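Local coordinates for protein LipS lipolytic enzyme (Unidentified, PDB 4FBL) that hydrolyses ester bonds of lipids as a thermostable lipolytic enzyme of the alpha/beta hydrolase fold, at residues 56-59 / 63-66; 77-82 / 276-281; 236-241 / 251-256. All blocks are in the same frame, centred on the assembly; numbering follows the deposited sequence.

Contact 1: 56-59 / 63-66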
loop_
_atom_site.group_PDB
_atom_site.type_symbol
_atom_site.label_atom_id
_atom_site.label_comp_id
_atom_site.label_asym_id
_atom_site.label_seq_id
_atom_site.Cartn_x
_atom_site.Cartn_y
_atom_site.Cartn_z
ATOM N N VAL C 56 -15.726 -12.744 -11.355
ATOM C CA VAL C 56 -14.430 -13.322 -11.664
ATOM C C VAL C 56 -13.445 -12.265 -12.072
ATOM O O VAL C 56 -13.671 -11.604 -13.077
ATOM C CB VAL C 56 -14.522 -14.374 -12.825
ATOM C CG1 VAL C 56 -13.165 -15.070 -12.970
ATOM C CG2 VAL C 56 -15.663 -15.386 -12.526
ATOM N N SER C 57 -12.339 -12.101 -11.318
ATOM C CA SER C 57 -11.468 -10.950 -11.598
ATOM C C SER C 57 -10.077 -11.376 -12.094
ATOM O O SER C 57 -9.399 -12.149 -11.410
ATOM C CB SER C 57 -11.255 -10.129 -10.290
ATOM O OG SER C 57 -10.408 -9.027 -10.649
ATOM N N HIS C 58 -9.616 -10.889 -13.227
ATOM C CA HIS C 58 -8.213 -11.141 -13.629
ATOM C C HIS C 58 -7.206 -10.187 -12.855
ATOM O O HIS C 58 -7.619 -9.412 -11.982
ATOM C CB HIS C 58 -8.058 -10.978 -15.177
ATOM C CG HIS C 58 -8.221 -9.559 -15.673
ATOM N ND1 HIS C 58 -7.226 -8.624 -15.546
ATOM C CD2 HIS C 58 -9.263 -8.906 -16.256
ATOM C CE1 HIS C 58 -7.637 -7.459 -16.055
ATOM N NE2 HIS C 58 -8.882 -7.598 -16.459
ATOM N N GLY C 59 -5.903 -10.265 -13.178
ATOM C CA GLY C 59 -4.913 -9.496 -12.416
ATOM C C GLY C 59 -4.192 -8.448 -13.261
ATOM O O GLY C 59 -4.626 -8.128 -14.382
ATOM N N SER C 63 -5.710 -9.975 -18.380
ATOM C CA SER C 63 -6.989 -9.663 -19.052
ATOM C C SER C 63 -7.958 -10.844 -18.802
ATOM O O SER C 63 -7.512 -11.864 -18.284
ATOM C CB SER C 63 -6.813 -9.554 -20.592
ATOM O OG SER C 63 -6.673 -10.899 -21.135
ATOM N N PRO C 64 -9.254 -10.685 -19.142
ATOM C CA PRO C 64 -10.172 -11.843 -18.882
ATOM C C PRO C 64 -9.755 -13.156 -19.525
ATOM O O PRO C 64 -10.178 -14.245 -19.077
ATOM C CB PRO C 64 -11.445 -11.426 -19.555
ATOM C CG PRO C 64 -11.441 -9.844 -19.407
ATOM C CD PRO C 64 -9.969 -9.541 -19.722
ATOM N N GLN C 65 -8.896 -13.107 -20.554
ATOM C CA GLN C 65 -8.536 -14.366 -21.167
ATOM C C GLN C 65 -7.911 -15.310 -20.181
ATOM O O GLN C 65 -8.029 -16.545 -20.320
ATOM C CB GLN C 65 -7.627 -14.183 -22.403
ATOM C CG GLN C 65 -6.183 -14.337 -22.106
ATOM C CD GLN C 65 -5.682 -15.708 -22.257
ATOM O OE1 GLN C 65 -6.236 -16.523 -22.974
ATOM N NE2 GLN C 65 -4.614 -15.975 -21.600
ATOM N N SER C 66 -7.217 -14.801 -19.149
ATOM C CA SER C 66 -6.556 -15.783 -18.290
ATOM C C SER C 66 -7.587 -16.473 -17.386
ATOM O O SER C 66 -7.239 -17.525 -16.768
ATOM C CB SER C 66 -5.445 -15.217 -17.415
ATOM O OG SER C 66 -5.922 -14.130 -16.679
HETATM O O HOH W 1 -4.802 -12.079 -14.991
#

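Contact 2: 77-82 / 276-281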
loop_
_atom_site.group_PDB
_atom_site.type_symbol
_atom_site.label_atom_id
_atom_site.label_comp_id
_atom_site.label_asym_id
_atom_site.label_seq_id
_atom_site.Cartn_x
_atom_site.Cartn_y
_atom_site.Cartn_z
ATOM N N ALA C 77 -22.349 -24.214 -15.863
ATOM C CA ALA C 77 -23.040 -24.838 -14.766
ATOM C C ALA C 77 -24.329 -24.079 -14.466
ATOM O O ALA C 77 -25.140 -24.517 -13.661
ATOM C CB ALA C 77 -22.149 -24.988 -13.585
ATOM N N GLY C 78 -24.579 -22.952 -15.129
ATOM C CA GLY C 78 -25.887 -22.308 -14.931
ATOM C C GLY C 78 -25.873 -21.049 -14.109
ATOM O O GLY C 78 -26.859 -20.342 -14.038
ATOM N N TYR C 79 -24.720 -20.726 -13.488
ATOM C CA TYR C 79 -24.591 -19.500 -12.658
ATOM C C TYR C 79 -24.614 -18.222 -13.514
ATOM O O TYR C 79 -24.176 -18.294 -14.606
ATOM C CB TYR C 79 -23.252 -19.556 -11.829
ATOM C CG TYR C 79 -23.289 -20.742 -10.848
ATOM C CD1 TYR C 79 -24.200 -20.750 -9.788
ATOM C CD2 TYR C 79 -22.500 -21.874 -11.056
ATOM C CE1 TYR C 79 -24.338 -21.863 -8.936
ATOM C CE2 TYR C 79 -22.598 -22.994 -10.152
ATOM C CZ TYR C 79 -23.517 -22.970 -9.137
ATOM O OH TYR C 79 -23.561 -24.032 -8.247
ATOM N N THR C 80 -25.110 -17.112 -13.006
ATOM C CA THR C 80 -24.825 -15.767 -13.574
ATOM C C THR C 80 -23.314 -15.448 -13.301
ATOM O O THR C 80 -22.806 -15.832 -12.218
ATOM C CB THR C 80 -25.765 -14.730 -12.945
ATOM O OG1 THR C 80 -27.136 -15.074 -13.281
ATOM C CG2 THR C 80 -25.509 -13.294 -13.427
ATOM N N VAL C 81 -22.619 -14.890 -14.312
ATOM C CA VAL C 81 -21.150 -14.721 -14.336
ATOM C C VAL C 81 -20.813 -13.307 -14.803
ATOM O O VAL C 81 -21.333 -12.862 -15.855
ATOM C CB VAL C 81 -20.381 -15.754 -15.210
ATOM C CG1 VAL C 81 -18.854 -15.544 -15.068
ATOM C CG2 VAL C 81 -20.658 -17.232 -14.765
ATOM N N ALA C 82 -20.011 -12.575 -14.019
ATOM C CA ALA C 82 -19.390 -11.290 -14.490
ATOM C C ALA C 82 -17.879 -11.463 -14.393
ATOM O O ALA C 82 -17.345 -11.626 -13.261
ATOM C CB ALA C 82 -19.837 -10.082 -13.623
ATOM N N ALA C 276 -17.703 -27.025 -6.633
ATOM C CA ALA C 276 -18.109 -27.765 -5.412
ATOM C C ALA C 276 -18.357 -26.808 -4.188
ATOM O O ALA C 276 -19.333 -26.929 -3.373
ATOM C CB ALA C 276 -17.060 -28.835 -5.103
ATOM N N PHE C 277 -17.452 -25.858 -4.066
ATOM C CA PHE C 277 -17.478 -24.872 -3.014
ATOM C C PHE C 277 -18.713 -23.964 -3.119
ATOM O O PHE C 277 -19.395 -23.668 -2.114
ATOM C CB PHE C 277 -16.194 -24.030 -3.152
ATOM C CG PHE C 277 -16.117 -22.840 -2.145
ATOM C CD1 PHE C 277 -15.836 -23.065 -0.787
ATOM C CD2 PHE C 277 -16.362 -21.548 -2.574
ATOM C CE1 PHE C 277 -15.774 -21.937 0.114
ATOM C CE2 PHE C 277 -16.345 -20.445 -1.675
ATOM C CZ PHE C 277 -16.021 -20.624 -0.389
ATOM N N ILE C 278 -18.980 -23.466 -4.318
ATOM C CA ILE C 278 -20.206 -22.748 -4.568
ATOM C C ILE C 278 -21.487 -23.521 -4.227
ATOM O O ILE C 278 -22.369 -22.920 -3.544
ATOM C CB ILE C 278 -20.325 -22.293 -6.054
ATOM C CG1 ILE C 278 -19.279 -21.193 -6.350
ATOM C CG2 ILE C 278 -21.717 -21.742 -6.399
ATOM C CD1 ILE C 278 -18.980 -20.993 -7.940
ATOM N N ARG C 279 -21.627 -24.760 -4.719
ATOM C CA ARG C 279 -22.837 -25.609 -4.391
ATOM C C ARG C 279 -23.021 -25.852 -2.908
ATOM O O ARG C 279 -24.123 -26.170 -2.413
ATOM C CB ARG C 279 -22.624 -27.061 -4.884
ATOM C CG ARG C 279 -22.775 -27.354 -6.273
ATOM C CD ARG C 279 -23.022 -28.936 -6.437
ATOM N NE ARG C 279 -21.863 -29.796 -6.076
ATOM C CZ ARG C 279 -20.711 -29.855 -6.782
ATOM N NH1 ARG C 279 -20.463 -29.101 -7.901
ATOM N NH2 ARG C 279 -19.782 -30.675 -6.335
ATOM N N LYS C 280 -21.893 -25.884 -2.201
ATOM C CA LYS C 280 -21.968 -26.242 -0.794
ATOM C C LYS C 280 -22.021 -25.042 0.123
ATOM O O LYS C 280 -22.036 -25.215 1.313
ATOM C CB LYS C 280 -20.870 -27.188 -0.357
ATOM C CG LYS C 280 -21.455 -28.603 -0.212
ATOM C CD LYS C 280 -20.505 -29.709 -0.527
ATOM C CE LYS C 280 -19.724 -29.422 -1.759
ATOM N NZ LYS C 280 -18.672 -30.494 -1.879
ATOM N N HIS C 281 -22.069 -23.832 -0.411
ATOM C CA HIS C 281 -22.169 -22.659 0.501
ATOM C C HIS C 281 -23.260 -21.727 0.154
ATOM O O HIS C 281 -24.005 -21.966 -0.788
ATOM C CB HIS C 281 -20.813 -21.946 0.587
ATOM C CG HIS C 281 -19.771 -22.800 1.222
ATOM N ND1 HIS C 281 -19.070 -23.758 0.506
ATOM C CD2 HIS C 281 -19.420 -22.965 2.528
ATOM C CE1 HIS C 281 -18.277 -24.424 1.336
ATOM N NE2 HIS C 281 -18.446 -23.947 2.556
#

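Contact 3: 236-241 / 251-256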
loop_
_atom_site.group_PDB
_atom_site.type_symbol
_atom_site.label_atom_id
_atom_site.label_comp_id
_atom_site.label_asym_id
_atom_site.label_seq_id
_atom_site.Cartn_x
_atom_site.Cartn_y
_atom_site.Cartn_z
ATOM N N ASN C 236 1.727 -16.029 0.648
ATOM C CA ASN C 236 0.458 -15.287 0.581
ATOM C C ASN C 236 -0.761 -16.142 0.974
ATOM O O ASN C 236 -1.614 -15.636 1.677
ATOM C CB ASN C 236 0.244 -14.603 -0.760
ATOM C CG ASN C 236 0.953 -13.252 -0.852
ATOM O OD1 ASN C 236 2.084 -13.132 -1.337
ATOM N ND2 ASN C 236 0.291 -12.244 -0.395
ATOM N N GLY C 237 -0.806 -17.427 0.607
ATOM C CA GLY C 237 -1.951 -18.286 0.981
ATOM C C GLY C 237 -2.032 -18.473 2.495
ATOM O O GLY C 237 -3.149 -18.467 3.087
ATOM N N GLU C 238 -0.861 -18.646 3.154
ATOM C CA GLU C 238 -0.834 -18.805 4.637
ATOM C C GLU C 238 -1.264 -17.537 5.354
ATOM O O GLU C 238 -2.028 -17.587 6.322
ATOM C CB GLU C 238 0.540 -19.325 5.134
ATOM C CG GLU C 238 0.757 -20.773 4.608
ATOM C CD GLU C 238 2.197 -21.285 4.642
ATOM O OE1 GLU C 238 2.351 -22.429 5.157
ATOM O OE2 GLU C 238 3.143 -20.608 4.127
ATOM N N LEU C 239 -0.803 -16.417 4.807
ATOM C CA LEU C 239 -1.099 -15.105 5.285
ATOM C C LEU C 239 -2.618 -14.904 5.357
ATOM O O LEU C 239 -3.173 -14.491 6.395
ATOM C CB LEU C 239 -0.522 -14.096 4.255
ATOM C CG LEU C 239 0.033 -12.700 4.593
ATOM C CD1 LEU C 239 -0.570 -11.505 3.848
ATOM C CD2 LEU C 239 0.291 -12.388 6.165
ATOM N N ILE C 240 -3.288 -15.177 4.223
ATOM C CA ILE C 240 -4.738 -15.137 4.194
ATOM C C ILE C 240 -5.386 -16.162 5.147
ATOM O O ILE C 240 -6.316 -15.842 5.893
ATOM C CB ILE C 240 -5.230 -15.359 2.738
ATOM C CG1 ILE C 240 -4.605 -14.240 1.858
ATOM C CG2 ILE C 240 -6.785 -15.354 2.661
ATOM C CD1 ILE C 240 -4.741 -14.492 0.360
ATOM N N TYR C 241 -4.927 -17.398 5.110
ATOM C CA TYR C 241 -5.578 -18.418 5.916
ATOM C C TYR C 241 -5.533 -18.000 7.394
ATOM O O TYR C 241 -6.529 -18.078 8.121
ATOM C CB TYR C 241 -4.897 -19.766 5.671
ATOM C CG TYR C 241 -5.547 -20.920 6.460
ATOM C CD1 TYR C 241 -6.588 -21.661 5.892
ATOM C CD2 TYR C 241 -5.132 -21.224 7.810
ATOM C CE1 TYR C 241 -7.190 -22.726 6.575
ATOM C CE2 TYR C 241 -5.768 -22.270 8.534
ATOM C CZ TYR C 241 -6.778 -23.024 7.896
ATOM O OH TYR C 241 -7.450 -24.065 8.537
ATOM N N LEU C 251 -7.211 -24.114 2.868
ATOM C CA LEU C 251 -6.092 -23.763 2.037
ATOM C C LEU C 251 -5.798 -24.965 1.091
ATOM O O LEU C 251 -5.379 -26.040 1.556
ATOM C CB LEU C 251 -4.869 -23.343 2.915
ATOM C CG LEU C 251 -3.560 -22.934 2.229
ATOM C CD1 LEU C 251 -3.734 -21.811 1.198
ATOM C CD2 LEU C 251 -2.394 -22.530 3.286
ATOM N N LEU C 252 -6.028 -24.767 -0.209
ATOM C CA LEU C 252 -5.703 -25.755 -1.257
ATOM C C LEU C 252 -4.420 -25.450 -2.026
ATOM O O LEU C 252 -4.343 -24.453 -2.817
ATOM C CB LEU C 252 -6.863 -25.918 -2.233
ATOM C CG LEU C 252 -6.618 -26.843 -3.417
ATOM C CD1 LEU C 252 -6.581 -28.311 -2.935
ATOM C CD2 LEU C 252 -7.876 -26.534 -4.326
ATOM N N TRP C 253 -3.404 -26.302 -1.795
ATOM C CA TRP C 253 -2.104 -26.095 -2.411
ATOM C C TRP C 253 -2.052 -26.725 -3.774
ATOM O O TRP C 253 -2.416 -27.886 -3.909
ATOM C CB TRP C 253 -1.017 -26.720 -1.531
ATOM C CG TRP C 253 -0.677 -25.870 -0.307
ATOM C CD1 TRP C 253 -0.919 -26.177 1.038
ATOM C CD2 TRP C 253 0.041 -24.631 -0.315
ATOM N NE1 TRP C 253 -0.404 -25.175 1.836
ATOM C CE2 TRP C 253 0.184 -24.216 1.036
ATOM C CE3 TRP C 253 0.579 -23.821 -1.343
ATOM C CZ2 TRP C 253 0.827 -22.986 1.396
ATOM C CZ3 TRP C 253 1.189 -22.605 -0.992
ATOM C CH2 TRP C 253 1.288 -22.197 0.386
ATOM N N LEU C 254 -1.624 -26.011 -4.793
ATOM C CA LEU C 254 -1.554 -26.616 -6.110
ATOM C C LEU C 254 -0.148 -27.222 -6.378
ATOM O O LEU C 254 0.850 -26.491 -6.330
ATOM C CB LEU C 254 -1.929 -25.604 -7.198
ATOM C CG LEU C 254 -3.369 -25.006 -7.106
ATOM C CD1 LEU C 254 -3.589 -23.898 -8.107
ATOM C CD2 LEU C 254 -4.519 -26.023 -7.137
ATOM N N GLU C 255 -0.074 -28.529 -6.648
ATOM C CA GLU C 255 1.254 -29.234 -6.783
ATOM C C GLU C 255 1.841 -29.173 -8.179
ATOM O O GLU C 255 2.970 -29.488 -8.350
ATOM C CB GLU C 255 1.162 -30.685 -6.317
ATOM C CG GLU C 255 0.560 -30.959 -4.893
ATOM C CD GLU C 255 1.215 -30.191 -3.707
ATOM O OE1 GLU C 255 2.231 -29.490 -3.881
ATOM O OE2 GLU C 255 0.721 -30.276 -2.560
ATOM N N ASN C 256 1.120 -28.714 -9.189
ATOM C CA ASN C 256 1.590 -28.867 -10.573
ATOM C C ASN C 256 1.451 -27.663 -11.386
ATOM O O ASN C 256 1.445 -27.790 -12.615
ATOM C CB ASN C 256 0.719 -29.856 -11.366
ATOM C CG ASN C 256 0.498 -31.188 -10.641
ATOM O OD1 ASN C 256 -0.634 -31.488 -10.171
ATOM N ND2 ASN C 256 1.572 -31.994 -10.525
#

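Contact 1: 56-59 / 63-66
His-58 lays its imidazole against the backbone of Ser-63 and the ring of Pro-64, in the His-Gly loop that follows strand 52-57 of the alpha/beta hydrolase fold. In this family that loop commonly helps form the oxyanion hole, and here its Gly-59 touches the bound spermidine. The CA of Ser-63 sits over the centre of one imidazole face, 3.5 Å above the ring plane. Pro-64 lies alongside, pointing the same way as the histidine, and its CD is 3.6 Å from CD2 of His-58. With chi1 at 68°, CG of His-58 stands between its own backbone N and carbonyl carbon, and the ring is carried across to the 63-66 backbone.

Two polar bonds fix the rotation of the ring. ND1 of His-58 donates to O of Gly-59 at 2.9 Å, on a lone pair in the carbonyl plane, and the acceptor lies only 6° out of the imidazole plane. NE2 bonds to the backbone N of Leu-86. The ring also meets that of His-89, at about 55°, and both its nitrogens are bonded in this buried setting.

The 63-66 segment is shaped by an ST turn, in which OG of Ser-63 accepts from N of Gln-65. The same hydroxyl bonds to O of Leu-190. The CB of Ser-66 also points toward the 56-59 segment, and its OG is 4.1 Å from CB of His-58. One water joins the two segments: it accepts from N of Gly-59 at 2.8 Å and lies 2.9 Å from OG of Ser-66.

Contact 2: 77-82 / 276-281
In the alpha/beta hydrolase fold of this enzyme, the turn leading into strand 80-83 meets the C-terminal helix 267-279. The turn follows helix 68-76, which ends in a Schellman motif at Gly-78. The next residue, Tyr-79, reaches over to the helix. The side chains of Tyr-79 and Ile-278 run antiparallel past one another. The methyl CG2 of Ile-278 sits obliquely by the phenol end of the ring, 3.5 Å from CZ of Tyr-79. A chi1 of -69° sets CG2 anti to the backbone N of Ile-278, which brings this methyl to the tyrosine ring. Arg-279 lies roughly perpendicular to the tyrosine, and its CG is 3.9 Å from OH of Tyr-79.

Around this spot Ile-278 also packs on Phe-74 and Val-54, and Tyr-79 on Ile-52. The helix end is thereby set against both helix 68-76 and strand 52-57. With an alanine at Tyr-79, CG2 of Ile-278 and CG of Arg-279 would probably lose the phenol end they rest against, and a gap is likely to open between the turn and the helix. The contact between the segments is van der Waals packing, so its hold rests on shape and burial rather than on directed polar bonds.

Contact 3: 236-241 / 251-256
Leu-251 packs against Gly-237, Glu-238 and Tyr-241 where helix 235-243 lies on strand 249-254. These elements belong to the beta-alpha-beta unit that begins with strand 221-226 and ends with strand 249-254, one of the two outermost strands of the main sheet in this chain. The axes of helix segment 236-241 and strand segment 251-254 are nearly antiparallel (174°) and approach to 9.4 Å.

Leu-251 has the largest share of the buried surface. Its CG is anti to the backbone N (chi1 180°), which carries the two methyls to the helix. CD1 lies 3.9 Å from O of Gly-237, and CD2 is 3.8 Å from CG of Glu-238. A CB on Gly-237 would lie 3.0 Å from CD1 of Leu-251, a tight fit, so the bare glycine allows this close approach. Tyr-241 points toward the strand, and its CD1 meets CB of Leu-251 at 3.8 Å. That ring also makes a cation-pi contact with Lys-249.

Trp-253 is turned so that its indole has CG of Leu-251 over one face, toward the rim. Arg-227 adds a cation-pi contact to the same indole. Glu-238 comes to the indole edge, with its carboxylate plane 88° from the ring plane and its CG 3.9 Å from CZ2 of Trp-253.

In the fold
From the N terminus, contact 1 comes first and closes a short loop of three residues just after strand 52-57. Helix 68-76 follows, and the chain then enters 77-82, which opens contact 2. That contact closes only at the C terminus, with 193 residues between its segments. Contact 3 is nested inside this long loop and joins the helix and the second strand of a beta-alpha-beta unit. Contacts 1 and 2 meet directly, since strands 52-57 and 80-83 are sheet neighbours and N of Val-56 probably bonds to O of Ala-82. Contact 3 touches neither, but strand 249-254 leads on to helix 267-279. All three reach the same sheet.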